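Local coordinates for uncharacterized protein (Pseudomonas aeruginosa, PDB 4O5P) that acts as a type VI secretion phospholipase effector, probably hydrolysing membrane phospholipids through an alpha/beta-hydrolase catalytic domain, at residues R643-P646 with G647-K650; T481-R484 with I485-A489; Y265-G269 with L270-I274; R244-A247 with N248-E252. One frame throughout, in Å; residues are numbered along the deposited sequence.

Contact 1 (R643-P646 with G647-K650); sequences RVAP and GQEK
Q648 N donates to A645 O at 3.1 Å, closing a type II beta turn from A645 to Q648 that leads strand 643-644 into helix 649-657. G647 takes a positive phi of 87° in the turn, and Q648 stands at the N-cap position. The bond is moderately bent. A weak, forked pair of bonds adds to it: the E649 carboxylate folds back over the turn and receives G647 N on both oxygens, at 3.0 Å for OE1 and 3.1 Å for OE2. A chi2 of 79° bends the E649 chain and brings its end back to the turn. The closest apolar contact is made by the branch of V644 that lies anti to its own backbone N (chi1 177°): CG1 rests 3.6 Å from Q648 CB. Beyond the turn, A645 pairs through its backbone with L637, and K650 leans on helix 451-463. Water completes this surface corner. One molecule donates to V644 O, its approach to E649 OE2 being too short to be trusted; a second donates to P646 O at 2.9 Å and, weakly, to Q648 OE1.

Contact 2 (T481-R484 with I485-A489); sequences TAWR and IDRYA
With CG anti to the backbone N (chi1 176°), W483 swings its indole forward along the helix, toward the next turn. R487 is bent at chi2 (66°) and lays its aliphatic chain across that ring, the two side chains crossing at about a right angle. R487 CB sits over the face in a CH-pi contact, 3.8 Å from the centroid of the six-membered ring; CG follows at 3.6 Å from W483 CZ2, and CD reaches the NE1 side of the indole. The far rim of the same indole turns its edge to the face of Y488 in a T-shaped pair, centroids 5.4 Å apart and planes at 67°, with W483 CZ3 3.9 Å from Y488 CE1. R484 runs alongside Y488, its CG 3.8 Å from CD2.

All this lies at the C-terminal end of helix 469-487. R487 N still makes a nearly straight i to i-4 bond to W483 O, but R484 O then takes two donors: Y488 N at 2.8 Å and, one residue later, A489 N at 2.9 Å, an i to i-5 bond as the helix ends.

The polar ends are held in this buried setting. D656 receives W483 NE1 on OD1 and forms a salt bridge with R487 NH2 through OD2, joining W483 and R487 to helix 649-657; Y488 OH bonds to D661, and R484 NH1 to Q340. R487 NH1 makes a further salt bridge to D486 OD1, which approaches in the guanidinium plane and also pairs with K495.

Contact 3 (Y265-G269 with L270-I274); sequences YRFAG and LPISI
R266 runs beside P271, its NH1 3.6 Å from P271 CD and the proline CG over one face of the guanidinium. Extended from CG to NE, the arginine reaches the turn and gives NH1 to G269 O at only 2.6 Å, nearly along the carbonyl axis and in the guanidinium plane; NH2 forms a salt bridge with E264. The charged group thus ties the turn to the arm leading into it. The hairpin is tight, strand 266-267 turning into strand 270-280 through a type I' beta turn from F267 to L270. F267 and L270 form its hydrogen-bonded pair: F267 N to L270 O is 2.8 Å, while the return bond from L270 N to F267 O is 3.2 Å. R266 and P271 make the adjoining non-hydrogen-bonded pair, where R266 CA approaches L270 O in a CA-H...O contact. On the face bearing F267 and L270, I272 bridges back with both branches, CD1 3.9 Å from F267 CB and CG2 3.9 Å from Y265 CB. F267, L270 and I272 all touch M229 of strand 225-236, and F267 and L270 also lean on L157 of helix 139-162.

Contact 4 (R244-A247 with N248-E252); sequences RAFA and NWLQE
W249 folds its indole back over the carbonyl of A245, with A245 O 3.3 Å from W249 CG over one ring face. Its CG lies beside the backbone N (chi1 -63°), directing the ring toward the preceding helical turn. The same A245 O takes W249 N at 2.8 Å in an almost straight bond (179°), so one oxygen meets both backbone and ring. F246 and L250, one turn apart, lie side by side pointing the same way, F246 CE1 4.0 Å from L250 CD2. These make the close-packed part of the contact. The more open side carries N248 and E252, both partly exposed: N248 CB stands 3.7 Å from A245 O, its ND2 bonds to the carbonyls of T305 and R307, and E252 forms a salt bridge with R199. R244 is buried, its guanidinium bonded to the carbonyls of M306, D347 and S348. Helix 238-254 follows strand 225-236 as in alpha/beta hydrolases, where a probable nucleophile elbow joins the two. A245 and W249 pack on I146 of helix 139-162, F246 and L250 rest on L231 of strand 225-236, and A247 and L250 meet I274 and I272 of strand 270-280.

Contacts 3 and 4 belong to neighbouring parts of the alpha/beta-hydrolase core: their centres are 13 Å apart and they touch where helix 238-254 lies on strand 270-280. Contacts 1 and 2 lie in the C-terminal domain, about 43 to 55 Å away between centres. They are 14 Å apart and do not touch each other, yet both concern helix 649-657, which contact 1 begins and whose D656 grips contact 2. Place shapes chemistry: surface contact 1 relies on one backbone turn bond, with weak carboxylate bonds and water around it, buried contact 2 on aromatic packing with paired charges, contact 4 on apolar helix packing, and partly buried contact 3 on strand pairing.

Contact 1 (R643-P646 with G647-K650)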
# COMPACT_ATOMS: atom_id res chain seq x y z
N ARG A 643 22.91 -23.46 -16.78
CA ARG A 643 22.61 -24.85 -16.47
C ARG A 643 22.09 -25.03 -15.05
O ARG A 643 22.87 -25.09 -14.09
CB ARG A 643 23.85 -25.73 -16.68
CG ARG A 643 24.23 -25.91 -18.13
CD ARG A 643 25.49 -26.75 -18.23
NE ARG A 643 25.63 -27.33 -19.56
CZ ARG A 643 26.26 -28.47 -19.82
NH1 ARG A 643 26.83 -29.15 -18.84
NH2 ARG A 643 26.32 -28.93 -21.06
N VAL A 644 20.77 -25.14 -14.93
CA VAL A 644 20.12 -25.31 -13.63
C VAL A 644 20.52 -26.64 -13.01
O VAL A 644 20.56 -27.66 -13.69
CB VAL A 644 18.59 -25.22 -13.78
CG1 VAL A 644 17.90 -25.48 -12.45
CG2 VAL A 644 18.21 -23.84 -14.31
N ALA A 645 20.86 -26.64 -11.72
CA ALA A 645 21.19 -27.87 -11.03
C ALA A 645 19.98 -28.80 -11.01
O ALA A 645 18.85 -28.33 -10.99
CB ALA A 645 21.65 -27.56 -9.62
N PRO A 646 20.22 -30.12 -11.04
CA PRO A 646 19.12 -31.09 -11.01
C PRO A 646 18.19 -30.83 -9.84
O PRO A 646 18.69 -30.57 -8.75
CB PRO A 646 19.84 -32.42 -10.82
CG PRO A 646 21.13 -32.22 -11.55
CD PRO A 646 21.51 -30.78 -11.28
N GLY A 647 16.88 -30.89 -10.07
CA GLY A 647 15.90 -30.74 -9.01
C GLY A 647 15.53 -29.29 -8.74
O GLY A 647 14.63 -29.00 -7.95
N GLN A 648 16.24 -28.37 -9.38
CA GLN A 648 15.99 -26.95 -9.14
C GLN A 648 15.22 -26.31 -10.28
O GLN A 648 15.11 -25.08 -10.34
CB GLN A 648 17.32 -26.20 -8.93
CG GLN A 648 18.14 -26.70 -7.72
CD GLN A 648 17.42 -26.54 -6.39
OE1 GLN A 648 17.23 -27.50 -5.64
NE2 GLN A 648 17.03 -25.31 -6.08
N GLU A 649 14.68 -27.13 -11.18
CA GLU A 649 14.09 -26.63 -12.42
C GLU A 649 12.84 -25.82 -12.16
O GLU A 649 12.66 -24.74 -12.71
CB GLU A 649 13.76 -27.79 -13.37
CG GLU A 649 14.98 -28.52 -13.90
CD GLU A 649 15.55 -29.51 -12.88
OE1 GLU A 649 14.81 -30.01 -12.01
OE2 GLU A 649 16.77 -29.77 -12.96
N LYS A 650 11.96 -26.38 -11.34
CA LYS A 650 10.68 -25.74 -11.09
C LYS A 650 10.88 -24.39 -10.39
O LYS A 650 10.18 -23.42 -10.71
CB LYS A 650 9.76 -26.69 -10.31
CG LYS A 650 9.12 -27.77 -11.20
CD LYS A 650 8.43 -27.14 -12.42
CE LYS A 650 7.52 -28.14 -13.17
NZ LYS A 650 6.79 -27.49 -14.32
O HOH W 1 18.64 -29.35 -14.47
O HOH W 2 18.40 -30.61 -5.88

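Contact 2 (T481-R484 with I485-A489)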
# COMPACT_ATOMS: atom_id res chain seq x y z
N THR A 481 18.83 -13.00 -5.64
CA THR A 481 20.16 -12.55 -6.05
C THR A 481 20.87 -13.65 -6.84
O THR A 481 21.40 -13.40 -7.93
CB THR A 481 21.03 -12.16 -4.84
OG1 THR A 481 20.46 -11.03 -4.17
CG2 THR A 481 22.46 -11.82 -5.29
N ALA A 482 20.87 -14.87 -6.28
CA ALA A 482 21.47 -16.02 -6.96
C ALA A 482 20.90 -16.20 -8.36
O ALA A 482 21.65 -16.44 -9.30
CB ALA A 482 21.27 -17.30 -6.13
N TRP A 483 19.58 -16.08 -8.51
CA TRP A 483 18.95 -16.16 -9.83
C TRP A 483 19.40 -15.05 -10.78
O TRP A 483 19.62 -15.29 -11.97
CB TRP A 483 17.43 -16.14 -9.70
CG TRP A 483 16.68 -16.13 -11.01
CD1 TRP A 483 16.24 -17.22 -11.71
CD2 TRP A 483 16.23 -14.97 -11.73
NE1 TRP A 483 15.54 -16.80 -12.83
CE2 TRP A 483 15.54 -15.44 -12.88
CE3 TRP A 483 16.37 -13.59 -11.54
CZ2 TRP A 483 14.98 -14.57 -13.82
CZ3 TRP A 483 15.81 -12.73 -12.47
CH2 TRP A 483 15.12 -13.23 -13.59
N ARG A 484 19.54 -13.83 -10.25
CA ARG A 484 20.03 -12.70 -11.05
C ARG A 484 21.48 -12.88 -11.48
O ARG A 484 21.85 -12.40 -12.54
CB ARG A 484 19.89 -11.36 -10.30
CG ARG A 484 18.46 -10.90 -10.10
CD ARG A 484 18.40 -9.75 -9.08
NE ARG A 484 16.99 -9.48 -8.79
CZ ARG A 484 16.55 -9.05 -7.62
NH1 ARG A 484 17.40 -8.82 -6.62
NH2 ARG A 484 15.26 -8.85 -7.45
N ILE A 485 22.31 -13.53 -10.66
CA ILE A 485 23.72 -13.70 -11.05
C ILE A 485 23.79 -14.42 -12.42
O ILE A 485 24.65 -14.12 -13.26
CB ILE A 485 24.55 -14.44 -9.98
CG1 ILE A 485 24.71 -13.58 -8.73
CG2 ILE A 485 25.94 -14.81 -10.52
CD1 ILE A 485 25.19 -14.38 -7.51
N ASP A 486 22.89 -15.38 -12.63
CA ASP A 486 22.84 -16.03 -13.94
C ASP A 486 22.03 -15.24 -14.97
O ASP A 486 22.56 -14.92 -16.02
CB ASP A 486 22.36 -17.47 -13.85
CG ASP A 486 22.45 -18.19 -15.18
OD1 ASP A 486 21.46 -18.14 -15.95
OD2 ASP A 486 23.52 -18.78 -15.46
N ARG A 487 20.77 -14.94 -14.68
CA ARG A 487 19.91 -14.33 -15.70
C ARG A 487 20.23 -12.86 -16.05
O ARG A 487 19.91 -12.41 -17.15
CB ARG A 487 18.43 -14.44 -15.31
CG ARG A 487 17.70 -15.68 -15.84
CD ARG A 487 18.22 -17.02 -15.27
NE ARG A 487 17.31 -18.10 -15.67
CZ ARG A 487 17.67 -19.17 -16.37
NH1 ARG A 487 18.94 -19.35 -16.75
NH2 ARG A 487 16.76 -20.07 -16.71
N TYR A 488 20.83 -12.11 -15.13
CA TYR A 488 21.15 -10.70 -15.38
C TYR A 488 22.65 -10.52 -15.51
O TYR A 488 23.11 -9.91 -16.47
CB TYR A 488 20.65 -9.79 -14.25
CG TYR A 488 19.16 -9.55 -14.16
CD1 TYR A 488 18.28 -10.16 -15.05
CD2 TYR A 488 18.64 -8.70 -13.19
CE1 TYR A 488 16.92 -9.95 -14.97
CE2 TYR A 488 17.29 -8.48 -13.09
CZ TYR A 488 16.43 -9.10 -13.99
OH TYR A 488 15.09 -8.87 -13.91
N ALA A 489 23.42 -11.02 -14.55
CA ALA A 489 24.87 -10.83 -14.64
C ALA A 489 25.44 -11.66 -15.78
O ALA A 489 26.46 -11.31 -16.37
CB ALA A 489 25.57 -11.17 -13.34

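Contact 3 (Y265-G269 with L270-I274)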
# COMPACT_ATOMS: atom_id res chain seq x y z
N TYR A 265 -17.76 -2.25 21.67
CA TYR A 265 -17.67 -1.38 20.53
C TYR A 265 -19.05 -1.25 19.89
O TYR A 265 -19.71 -2.25 19.59
CB TYR A 265 -16.60 -1.90 19.57
CG TYR A 265 -15.28 -2.13 20.28
CD1 TYR A 265 -15.01 -3.34 20.91
CD2 TYR A 265 -14.33 -1.12 20.36
CE1 TYR A 265 -13.83 -3.56 21.59
CE2 TYR A 265 -13.13 -1.33 21.04
CZ TYR A 265 -12.89 -2.55 21.65
OH TYR A 265 -11.71 -2.78 22.33
N ARG A 266 -19.50 -0.01 19.74
CA ARG A 266 -20.81 0.24 19.19
C ARG A 266 -20.78 1.38 18.19
O ARG A 266 -19.99 2.32 18.33
CB ARG A 266 -21.84 0.50 20.31
CG ARG A 266 -22.26 -0.79 21.00
CD ARG A 266 -23.10 -0.59 22.23
NE ARG A 266 -23.27 -1.87 22.91
CZ ARG A 266 -24.27 -2.72 22.70
NH1 ARG A 266 -25.22 -2.45 21.82
NH2 ARG A 266 -24.32 -3.86 23.38
N PHE A 267 -21.63 1.25 17.18
CA PHE A 267 -21.73 2.17 16.06
C PHE A 267 -23.21 2.52 16.00
O PHE A 267 -24.04 1.72 15.53
CB PHE A 267 -21.30 1.45 14.78
CG PHE A 267 -21.29 2.31 13.56
CD1 PHE A 267 -22.43 2.43 12.77
CD2 PHE A 267 -20.13 2.98 13.17
CE1 PHE A 267 -22.42 3.21 11.62
CE2 PHE A 267 -20.12 3.76 12.02
CZ PHE A 267 -21.27 3.87 11.24
N ALA A 268 -23.54 3.72 16.49
CA ALA A 268 -24.93 4.14 16.61
C ALA A 268 -25.76 3.13 17.44
O ALA A 268 -26.90 2.80 17.10
CB ALA A 268 -25.54 4.36 15.23
N GLY A 269 -25.18 2.64 18.53
CA GLY A 269 -25.87 1.73 19.43
C GLY A 269 -25.62 0.26 19.12
O GLY A 269 -25.71 -0.59 20.01
N LEU A 270 -25.30 -0.01 17.85
CA LEU A 270 -25.17 -1.38 17.35
C LEU A 270 -23.78 -1.93 17.62
O LEU A 270 -22.78 -1.25 17.35
CB LEU A 270 -25.39 -1.40 15.84
CG LEU A 270 -26.75 -1.10 15.21
CD1 LEU A 270 -26.60 -1.03 13.70
CD2 LEU A 270 -27.78 -2.16 15.60
N PRO A 271 -23.70 -3.17 18.13
CA PRO A 271 -22.40 -3.85 18.25
C PRO A 271 -21.72 -3.85 16.90
O PRO A 271 -22.40 -4.03 15.88
CB PRO A 271 -22.79 -5.29 18.62
CG PRO A 271 -24.12 -5.17 19.28
CD PRO A 271 -24.82 -4.02 18.59
N ILE A 272 -20.40 -3.64 16.89
CA ILE A 272 -19.64 -3.63 15.65
C ILE A 272 -18.33 -4.37 15.84
O ILE A 272 -17.66 -4.24 16.88
CB ILE A 272 -19.36 -2.18 15.14
CG1 ILE A 272 -18.70 -2.19 13.76
CG2 ILE A 272 -18.54 -1.38 16.17
CD1 ILE A 272 -18.57 -0.79 13.15
N SER A 273 -17.95 -5.15 14.84
CA SER A 273 -16.68 -5.85 14.87
C SER A 273 -16.11 -5.98 13.47
O SER A 273 -16.85 -6.01 12.50
CB SER A 273 -16.89 -7.24 15.46
OG SER A 273 -17.63 -8.05 14.56
N ILE A 274 -14.78 -6.03 13.37
CA ILE A 274 -14.14 -6.46 12.14
C ILE A 274 -13.94 -7.98 12.22
O ILE A 274 -13.04 -8.45 12.90
CB ILE A 274 -12.79 -5.73 11.90
CG1 ILE A 274 -13.03 -4.24 11.61
CG2 ILE A 274 -12.03 -6.38 10.73
CD1 ILE A 274 -11.75 -3.39 11.50

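Contact 4 (R244-A247 with N248-E252)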
# COMPACT_ATOMS: atom_id res chain seq x y z
N ARG A 244 -5.54 -0.64 7.81
CA ARG A 244 -5.07 -0.69 9.19
C ARG A 244 -5.39 0.59 9.95
O ARG A 244 -5.88 0.55 11.09
CB ARG A 244 -3.57 -1.03 9.20
CG ARG A 244 -3.35 -2.44 8.64
CD ARG A 244 -1.89 -2.76 8.29
NE ARG A 244 -1.01 -2.88 9.45
CZ ARG A 244 0.19 -3.45 9.39
NH1 ARG A 244 0.60 -3.97 8.25
NH2 ARG A 244 0.97 -3.51 10.47
N ALA A 245 -5.14 1.73 9.31
CA ALA A 245 -5.54 3.00 9.91
C ALA A 245 -7.06 3.04 10.10
O ALA A 245 -7.54 3.47 11.14
CB ALA A 245 -5.05 4.17 9.05
N PHE A 246 -7.82 2.60 9.10
CA PHE A 246 -9.28 2.48 9.18
C PHE A 246 -9.71 1.69 10.42
O PHE A 246 -10.54 2.15 11.21
CB PHE A 246 -9.80 1.81 7.90
CG PHE A 246 -11.24 1.37 7.96
CD1 PHE A 246 -11.59 0.09 8.41
CD2 PHE A 246 -12.25 2.22 7.51
CE1 PHE A 246 -12.90 -0.31 8.45
CE2 PHE A 246 -13.58 1.82 7.54
CZ PHE A 246 -13.91 0.55 8.01
N ALA A 247 -9.13 0.51 10.61
CA ALA A 247 -9.45 -0.32 11.77
C ALA A 247 -9.21 0.43 13.08
O ALA A 247 -10.07 0.42 13.97
CB ALA A 247 -8.65 -1.62 11.74
N ASN A 248 -8.05 1.09 13.20
CA ASN A 248 -7.79 1.91 14.40
C ASN A 248 -8.72 3.12 14.61
O ASN A 248 -9.22 3.34 15.73
CB ASN A 248 -6.32 2.35 14.46
CG ASN A 248 -5.41 1.24 14.95
OD1 ASN A 248 -5.68 0.62 15.98
ND2 ASN A 248 -4.35 0.96 14.20
N TRP A 249 -8.94 3.91 13.57
CA TRP A 249 -9.87 5.04 13.67
C TRP A 249 -11.31 4.58 13.98
O TRP A 249 -12.08 5.26 14.67
CB TRP A 249 -9.84 5.88 12.37
CG TRP A 249 -8.50 6.51 12.11
CD1 TRP A 249 -7.36 6.40 12.87
CD2 TRP A 249 -8.15 7.37 11.00
NE1 TRP A 249 -6.34 7.12 12.30
CE2 TRP A 249 -6.79 7.72 11.16
CE3 TRP A 249 -8.85 7.87 9.90
CZ2 TRP A 249 -6.13 8.56 10.25
CZ3 TRP A 249 -8.19 8.70 9.00
CH2 TRP A 249 -6.84 9.03 9.18
N LEU A 250 -11.66 3.40 13.50
CA LEU A 250 -12.99 2.87 13.75
C LEU A 250 -13.08 2.45 15.21
O LEU A 250 -14.08 2.73 15.89
CB LEU A 250 -13.29 1.71 12.81
CG LEU A 250 -14.65 1.03 13.00
CD1 LEU A 250 -15.79 2.03 12.84
CD2 LEU A 250 -14.78 -0.11 12.02
N GLN A 251 -12.03 1.81 15.70
CA GLN A 251 -12.00 1.38 17.09
C GLN A 251 -12.11 2.58 18.02
O GLN A 251 -12.88 2.55 18.99
CB GLN A 251 -10.74 0.60 17.41
CG GLN A 251 -10.76 0.01 18.80
CD GLN A 251 -9.45 -0.62 19.20
OE1 GLN A 251 -8.38 -0.21 18.72
NE2 GLN A 251 -9.51 -1.62 20.08
N GLU A 252 -11.33 3.62 17.72
CA GLU A 252 -11.37 4.88 18.44
C GLU A 252 -12.79 5.47 18.45
O GLU A 252 -13.27 5.96 19.48
CB GLU A 252 -10.35 5.86 17.83
CG GLU A 252 -10.96 7.17 17.32
CD GLU A 252 -10.24 7.76 16.10
OE1 GLU A 252 -8.97 7.88 16.14
OE2 GLU A 252 -10.95 8.13 15.12